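PDB 3WWC: oxidized polyvinyl alcohol hydrolase from Pseudomonas sp. VM15C, which hydrolyses the beta-diketone 4,6-nonanedione and, as the second step of polyvinyl alcohol degradation, oxidized polyvinyl alcohol, but does not act on monoketones. Local coordinates for residues I248-W253 against N314-D319; A322-G327 against R331-T336. The protein carries 1 engineered substitution. All coordinates share one frame; numbering follows the deposited sequence.

Contact 1. Residues I248-W253 against N314-D319; sequences IVMTVW and NRWALD
The thioether of M250, on strand 247-253, meets W316 and A317 of helix 310-322 through sulfur and methyl alone, with no hydrogen bond across the contact. The main interaction is Met-aromatic. SD of M250 lies 4.6 Å from the centroid of the W316 six-membered ring and 57° off its normal, an oblique approach, while CE of M250 comes to 3.5 Å from CZ3 of W316. The M250 chain runs straight out from the strand, with CG anti to the backbone N (chi1 -176°), and then bends at chi3 to -75°, which turns the methyl obliquely against the CZ3-CH2 end of the six-membered ring. Purely apolar packing completes the contact: SD of M250 rests 3.8 Å from CB of A317, whose single methyl takes up little room, consistent with helix and strand coming near each other here.

This is sheet-to-helix packing of an alpha/beta-hydrolase fold, in which a long, unbranched, flexible methionine can span the gap from a central strand to a covering helix. T320 and L321 of the same helix and L198 of the neighbouring strand 196-200 also touch M250. Shortened to alanine, this position would probably leave a gap between sheet and helix and take the sulfur and methyl from beside the W316 ring. At the other end of the indole, NE1 of W316 is hydrogen-bonded to OG1 of T336, which ties down the polar edge of the ring.

Contact 2. Residues A322-G327 against R331-T336; sequences ASHPKG and RSFKLT
An offset edge-to-face aromatic pair, supported by bridging waters, joins two parts of the loop between helix 310-322 and strand 343-346, at the margin of the alpha/beta-hydrolase fold and away from the annotated sites. The edge of F333 is directed toward the face of the H324 imidazole, with the planes at 84° and the centroids 5.9 Å apart. Both side chains start out toward the other part of the loop, and with CG anti to the backbone N (chi1 -163° in H324, 178° in F333) the two rings meet nearly at right angles. Beneath them, I248 and V293 of the central sheet touch both side chains, which suits the apolar F333; H324 suits its place because an aromatic ring with a polar nitrogen can pack on the sheet and still reach water.

S323 adds a hydroxyl to the contact. Its OG lies 3.5 Å from CE1 of F333 and is also hydrogen-bonded to O of T320 in the preceding helix. Two waters donate to this same hydroxyl: one also donates to the carbonyl O of K334, and the other accepts from the K334 amide N, so a short serine side chain serves both parts of the loop where direct bonds are absent. A third water lies in the plane of the imidazole, 2.7 Å from ND1 of H324, and donates to the carbonyl O of S323 at 3.0 Å.

Contact 1 is buried between the central sheet and helix 310-322, whereas contact 2 lies farther out, in the loop that follows the same helix. Their chemistry differs accordingly: sulfur and methyl against indole in the buried packing between sheet and helix, an aromatic pair flanked by water bridges from a serine hydroxyl to the backbone nearer the surface. The two meet directly. I248, at the start of the strand segment, places CD1 3.5 Å from CE1 of F333, and CZ2 of W316 packs 3.9 Å from CD1 of L335. Residues 331-336 therefore run past both the strand and the helix of contact 1, continuing its apolar packing outward to the partly exposed edge.

Contact 1. Residues I248-W253 against N314-D319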
loop_
_atom_site.group_PDB
_atom_site.type_symbol
_atom_site.label_atom_id
_atom_site.label_comp_id
_atom_site.label_asym_id
_atom_site.label_seq_id
_atom_site.Cartn_x
_atom_site.Cartn_y
_atom_site.Cartn_z
ATOM N N ILE A 248 9.448 8.373 -1.136
ATOM C CA ILE A 248 10.186 7.484 -0.270
ATOM C C ILE A 248 9.257 6.266 -0.104
ATOM O O ILE A 248 8.072 6.407 0.204
ATOM C CB ILE A 248 10.614 8.073 1.075
ATOM C CG1 ILE A 248 11.209 6.943 1.924
ATOM C CG2 ILE A 248 9.444 8.795 1.796
ATOM C CD1 ILE A 248 12.010 7.465 3.143
ATOM N N VAL A 249 9.773 5.077 -0.395
ATOM C CA VAL A 249 8.966 3.864 -0.298
ATOM C C VAL A 249 9.653 2.894 0.616
ATOM O O VAL A 249 10.858 2.605 0.459
ATOM C CB VAL A 249 8.783 3.211 -1.679
ATOM C CG1 VAL A 249 7.902 1.956 -1.572
ATOM C CG2 VAL A 249 8.155 4.235 -2.662
ATOM N N MET A 250 8.902 2.374 1.571
ATOM C CA MET A 250 9.431 1.380 2.524
ATOM C C MET A 250 8.642 0.085 2.316
ATOM O O MET A 250 7.461 0.016 2.658
ATOM C CB MET A 250 9.246 1.872 3.957
ATOM C CG MET A 250 9.896 0.878 4.939
ATOM S SD MET A 250 9.682 1.425 6.694
ATOM C CE MET A 250 10.860 2.746 6.742
ATOM N N THR A 251 9.305 -0.908 1.736
ATOM C CA THR A 251 8.667 -2.206 1.464
ATOM C C THR A 251 9.023 -3.169 2.571
ATOM O O THR A 251 10.202 -3.273 2.933
ATOM C CB THR A 251 9.156 -2.768 0.161
ATOM O OG1 THR A 251 8.861 -1.841 -0.908
ATOM C CG2 THR A 251 8.479 -4.115 -0.127
ATOM N N VAL A 252 8.042 -3.870 3.122
ATOM C CA VAL A 252 8.309 -4.802 4.250
ATOM C C VAL A 252 7.944 -6.238 3.878
ATOM O O VAL A 252 6.837 -6.499 3.348
ATOM C CB VAL A 252 7.465 -4.407 5.463
ATOM C CG1 VAL A 252 7.776 -5.333 6.657
ATOM C CG2 VAL A 252 7.755 -2.936 5.842
ATOM N N TRP A 253 8.896 -7.142 4.122
ATOM C CA TRP A 253 8.714 -8.589 3.907
ATOM C C TRP A 253 8.694 -9.231 5.287
ATOM O O TRP A 253 9.548 -8.924 6.123
ATOM C CB TRP A 253 9.902 -9.151 3.103
ATOM C CG TRP A 253 9.850 -10.628 2.927
ATOM C CD1 TRP A 253 8.850 -11.335 2.302
ATOM C CD2 TRP A 253 10.869 -11.586 3.268
ATOM N NE1 TRP A 253 9.194 -12.662 2.221
ATOM C CE2 TRP A 253 10.429 -12.839 2.811
ATOM C CE3 TRP A 253 12.114 -11.500 3.918
ATOM C CZ2 TRP A 253 11.191 -14.015 2.976
ATOM C CZ3 TRP A 253 12.870 -12.669 4.070
ATOM C CH2 TRP A 253 12.399 -13.902 3.602
ATOM N N ASN A 314 5.346 1.154 13.855
ATOM C CA ASN A 314 4.515 2.130 13.174
ATOM C C ASN A 314 5.100 3.520 13.334
ATOM O O ASN A 314 5.153 4.299 12.374
ATOM C CB ASN A 314 3.070 2.156 13.693
ATOM C CG ASN A 314 2.270 0.907 13.358
ATOM O OD1 ASN A 314 2.749 0.010 12.672
ATOM N ND2 ASN A 314 1.013 0.866 13.846
ATOM N N ARG A 315 5.556 3.849 14.550
ATOM C CA ARG A 315 6.098 5.206 14.780
ATOM C C ARG A 315 7.391 5.366 14.005
ATOM O O ARG A 315 7.618 6.397 13.343
ATOM C CB ARG A 315 6.434 5.406 16.268
ATOM C CG ARG A 315 5.224 5.524 17.154
ATOM C CD ARG A 315 5.648 5.900 18.627
ATOM N NE ARG A 315 6.330 4.834 19.348
ATOM C CZ ARG A 315 5.721 3.925 20.117
ATOM N NH1 ARG A 315 4.388 3.912 20.251
ATOM N NH2 ARG A 315 6.482 3.109 20.810
ATOM N N TRP A 316 8.263 4.359 14.065
ATOM C CA TRP A 316 9.553 4.418 13.350
ATOM C C TRP A 316 9.332 4.518 11.840
ATOM O O TRP A 316 9.969 5.346 11.143
ATOM C CB TRP A 316 10.402 3.170 13.660
ATOM C CG TRP A 316 11.667 3.125 12.860
ATOM C CD1 TRP A 316 12.821 3.847 13.095
ATOM C CD2 TRP A 316 11.875 2.434 11.628
ATOM N NE1 TRP A 316 13.728 3.638 12.078
ATOM C CE2 TRP A 316 13.172 2.785 11.159
ATOM C CE3 TRP A 316 11.103 1.558 10.863
ATOM C CZ2 TRP A 316 13.690 2.291 9.969
ATOM C CZ3 TRP A 316 11.627 1.067 9.679
ATOM C CH2 TRP A 316 12.913 1.441 9.247
ATOM N N ALA A 317 8.421 3.695 11.321
ATOM C CA ALA A 317 8.213 3.721 9.859
ATOM C C ALA A 317 7.629 5.038 9.392
ATOM O O ALA A 317 8.144 5.626 8.432
ATOM C CB ALA A 317 7.274 2.523 9.441
ATOM N N LEU A 318 6.579 5.548 10.052
ATOM C CA LEU A 318 5.998 6.803 9.598
ATOM C C LEU A 318 6.934 7.960 9.792
ATOM O O LEU A 318 7.029 8.798 8.904
ATOM C CB LEU A 318 4.641 7.057 10.285
ATOM C CG LEU A 318 3.385 6.660 9.435
ATOM C CD1 LEU A 318 3.232 7.462 8.139
ATOM C CD2 LEU A 318 3.486 5.174 9.144
ATOM N N ASP A 319 7.671 7.995 10.891
ATOM C CA ASP A 319 8.605 9.100 11.076
ATOM C C ASP A 319 9.748 9.017 10.088
ATOM O O ASP A 319 10.303 10.066 9.709
ATOM C CB ASP A 319 9.147 9.117 12.510
ATOM C CG ASP A 319 8.077 9.451 13.531
ATOM O OD1 ASP A 319 6.959 9.839 13.171
ATOM O OD2 ASP A 319 8.346 9.300 14.755
#

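Contact 2. Residues A322-G327 against R331-T336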
loop_
_atom_site.group_PDB
_atom_site.type_symbol
_atom_site.label_atom_id
_atom_site.label_comp_id
_atom_site.label_asym_id
_atom_site.label_seq_id
_atom_site.Cartn_x
_atom_site.Cartn_y
_atom_site.Cartn_z
ATOM N N ALA A 322 8.314 10.470 6.927
ATOM C CA ALA A 322 8.173 11.936 7.097
ATOM C C ALA A 322 9.521 12.669 7.082
ATOM O O ALA A 322 9.566 13.870 6.839
ATOM C CB ALA A 322 7.402 12.224 8.436
ATOM N N SER A 323 10.595 11.935 7.297
ATOM C CA SER A 323 11.935 12.562 7.221
ATOM C C SER A 323 12.343 12.859 5.792
ATOM O O SER A 323 13.404 13.470 5.542
ATOM C CB SER A 323 12.979 11.651 7.882
ATOM O OG SER A 323 13.365 10.541 7.079
ATOM N N HIS A 324 11.559 12.399 4.835
ATOM C CA HIS A 324 11.872 12.629 3.430
ATOM C C HIS A 324 10.651 13.248 2.776
ATOM O O HIS A 324 9.938 12.587 2.017
ATOM C CB HIS A 324 12.220 11.306 2.765
ATOM C CG HIS A 324 12.942 11.479 1.469
ATOM N ND1 HIS A 324 14.240 11.943 1.430
ATOM C CD2 HIS A 324 12.538 11.347 0.185
ATOM C CE1 HIS A 324 14.601 12.094 0.167
ATOM N NE2 HIS A 324 13.599 11.739 -0.610
ATOM N N PRO A 325 10.389 14.541 3.041
ATOM C CA PRO A 325 9.232 15.200 2.448
ATOM C C PRO A 325 9.395 15.247 0.917
ATOM O O PRO A 325 10.515 15.282 0.386
ATOM C CB PRO A 325 9.200 16.576 3.132
ATOM C CG PRO A 325 10.668 16.824 3.472
ATOM C CD PRO A 325 11.170 15.444 3.911
ATOM N N LYS A 326 8.277 15.262 0.206
ATOM C CA LYS A 326 8.281 15.184 -1.229
ATOM C C LYS A 326 9.184 16.213 -1.895
ATOM O O LYS A 326 9.073 17.406 -1.622
ATOM C CB LYS A 326 6.859 15.330 -1.752
ATOM C CG LYS A 326 6.764 14.833 -3.198
ATOM C CD LYS A 326 5.363 14.838 -3.676
ATOM C CE LYS A 326 5.215 14.237 -5.048
ATOM N NZ LYS A 326 5.571 12.758 -5.137
ATOM N N GLY A 327 10.104 15.712 -2.699
ATOM C CA GLY A 327 11.031 16.595 -3.438
ATOM C C GLY A 327 12.368 16.736 -2.766
ATOM O O GLY A 327 13.240 17.437 -3.293
ATOM N N ARG A 331 19.994 11.908 -1.663
ATOM C CA ARG A 331 21.304 11.808 -1.019
ATOM C C ARG A 331 21.315 12.381 0.396
ATOM O O ARG A 331 22.249 12.156 1.173
ATOM C CB ARG A 331 22.357 12.527 -1.859
ATOM C CG ARG A 331 22.609 11.906 -3.220
ATOM C CD ARG A 331 23.631 12.807 -3.936
ATOM N NE ARG A 331 23.156 14.194 -3.830
ATOM C CZ ARG A 331 23.889 15.233 -3.420
ATOM N NH1 ARG A 331 25.168 15.062 -3.072
ATOM N NH2 ARG A 331 23.333 16.445 -3.327
ATOM N N SER A 332 20.268 13.106 0.755
ATOM C CA SER A 332 20.207 13.704 2.063
ATOM C C SER A 332 19.539 12.756 3.067
ATOM O O SER A 332 19.574 12.994 4.265
ATOM C CB SER A 332 19.390 14.997 2.000
ATOM O OG SER A 332 17.999 14.729 1.748
ATOM N N PHE A 333 18.920 11.691 2.566
ATOM C CA PHE A 333 18.237 10.789 3.497
ATOM C C PHE A 333 19.188 10.022 4.430
ATOM O O PHE A 333 20.253 9.540 3.991
ATOM C CB PHE A 333 17.430 9.795 2.658
ATOM C CG PHE A 333 16.712 8.780 3.478
ATOM C CD1 PHE A 333 15.548 9.137 4.138
ATOM C CD2 PHE A 333 17.203 7.490 3.615
ATOM C CE1 PHE A 333 14.881 8.191 4.956
ATOM C CE2 PHE A 333 16.565 6.538 4.408
ATOM C CZ PHE A 333 15.396 6.889 5.090
ATOM N N LYS A 334 18.796 9.868 5.708
ATOM C CA LYS A 334 19.590 9.135 6.682
ATOM C C LYS A 334 18.701 8.182 7.437
ATOM O O LYS A 334 17.834 8.610 8.196
ATOM C CB LYS A 334 20.249 10.088 7.667
ATOM C CG LYS A 334 21.262 11.007 6.902
ATOM C CD LYS A 334 22.169 11.787 7.861
ATOM C CE LYS A 334 23.358 12.421 7.091
ATOM N NZ LYS A 334 24.259 11.421 6.404
ATOM N N LEU A 335 18.908 6.895 7.216
ATOM C CA LEU A 335 18.094 5.899 7.895
ATOM C C LEU A 335 18.520 5.781 9.343
ATOM O O LEU A 335 19.735 5.845 9.642
ATOM C CB LEU A 335 18.301 4.540 7.221
ATOM C CG LEU A 335 17.389 3.388 7.602
ATOM C CD1 LEU A 335 15.966 3.726 7.204
ATOM C CD2 LEU A 335 17.836 2.157 6.843
ATOM N N THR A 336 17.549 5.648 10.244
ATOM C CA THR A 336 17.875 5.403 11.648
ATOM C C THR A 336 17.507 3.950 11.924
ATOM O O THR A 336 16.787 3.324 11.136
ATOM C CB THR A 336 17.111 6.279 12.628
ATOM O OG1 THR A 336 15.704 5.998 12.553
ATOM C CG2 THR A 336 17.378 7.763 12.335
HETATM O O HOH W 1 15.060 8.746 8.626
HETATM O O HOH W 2 16.298 11.401 6.517
HETATM O O HOH W 3 15.571 13.002 3.533
#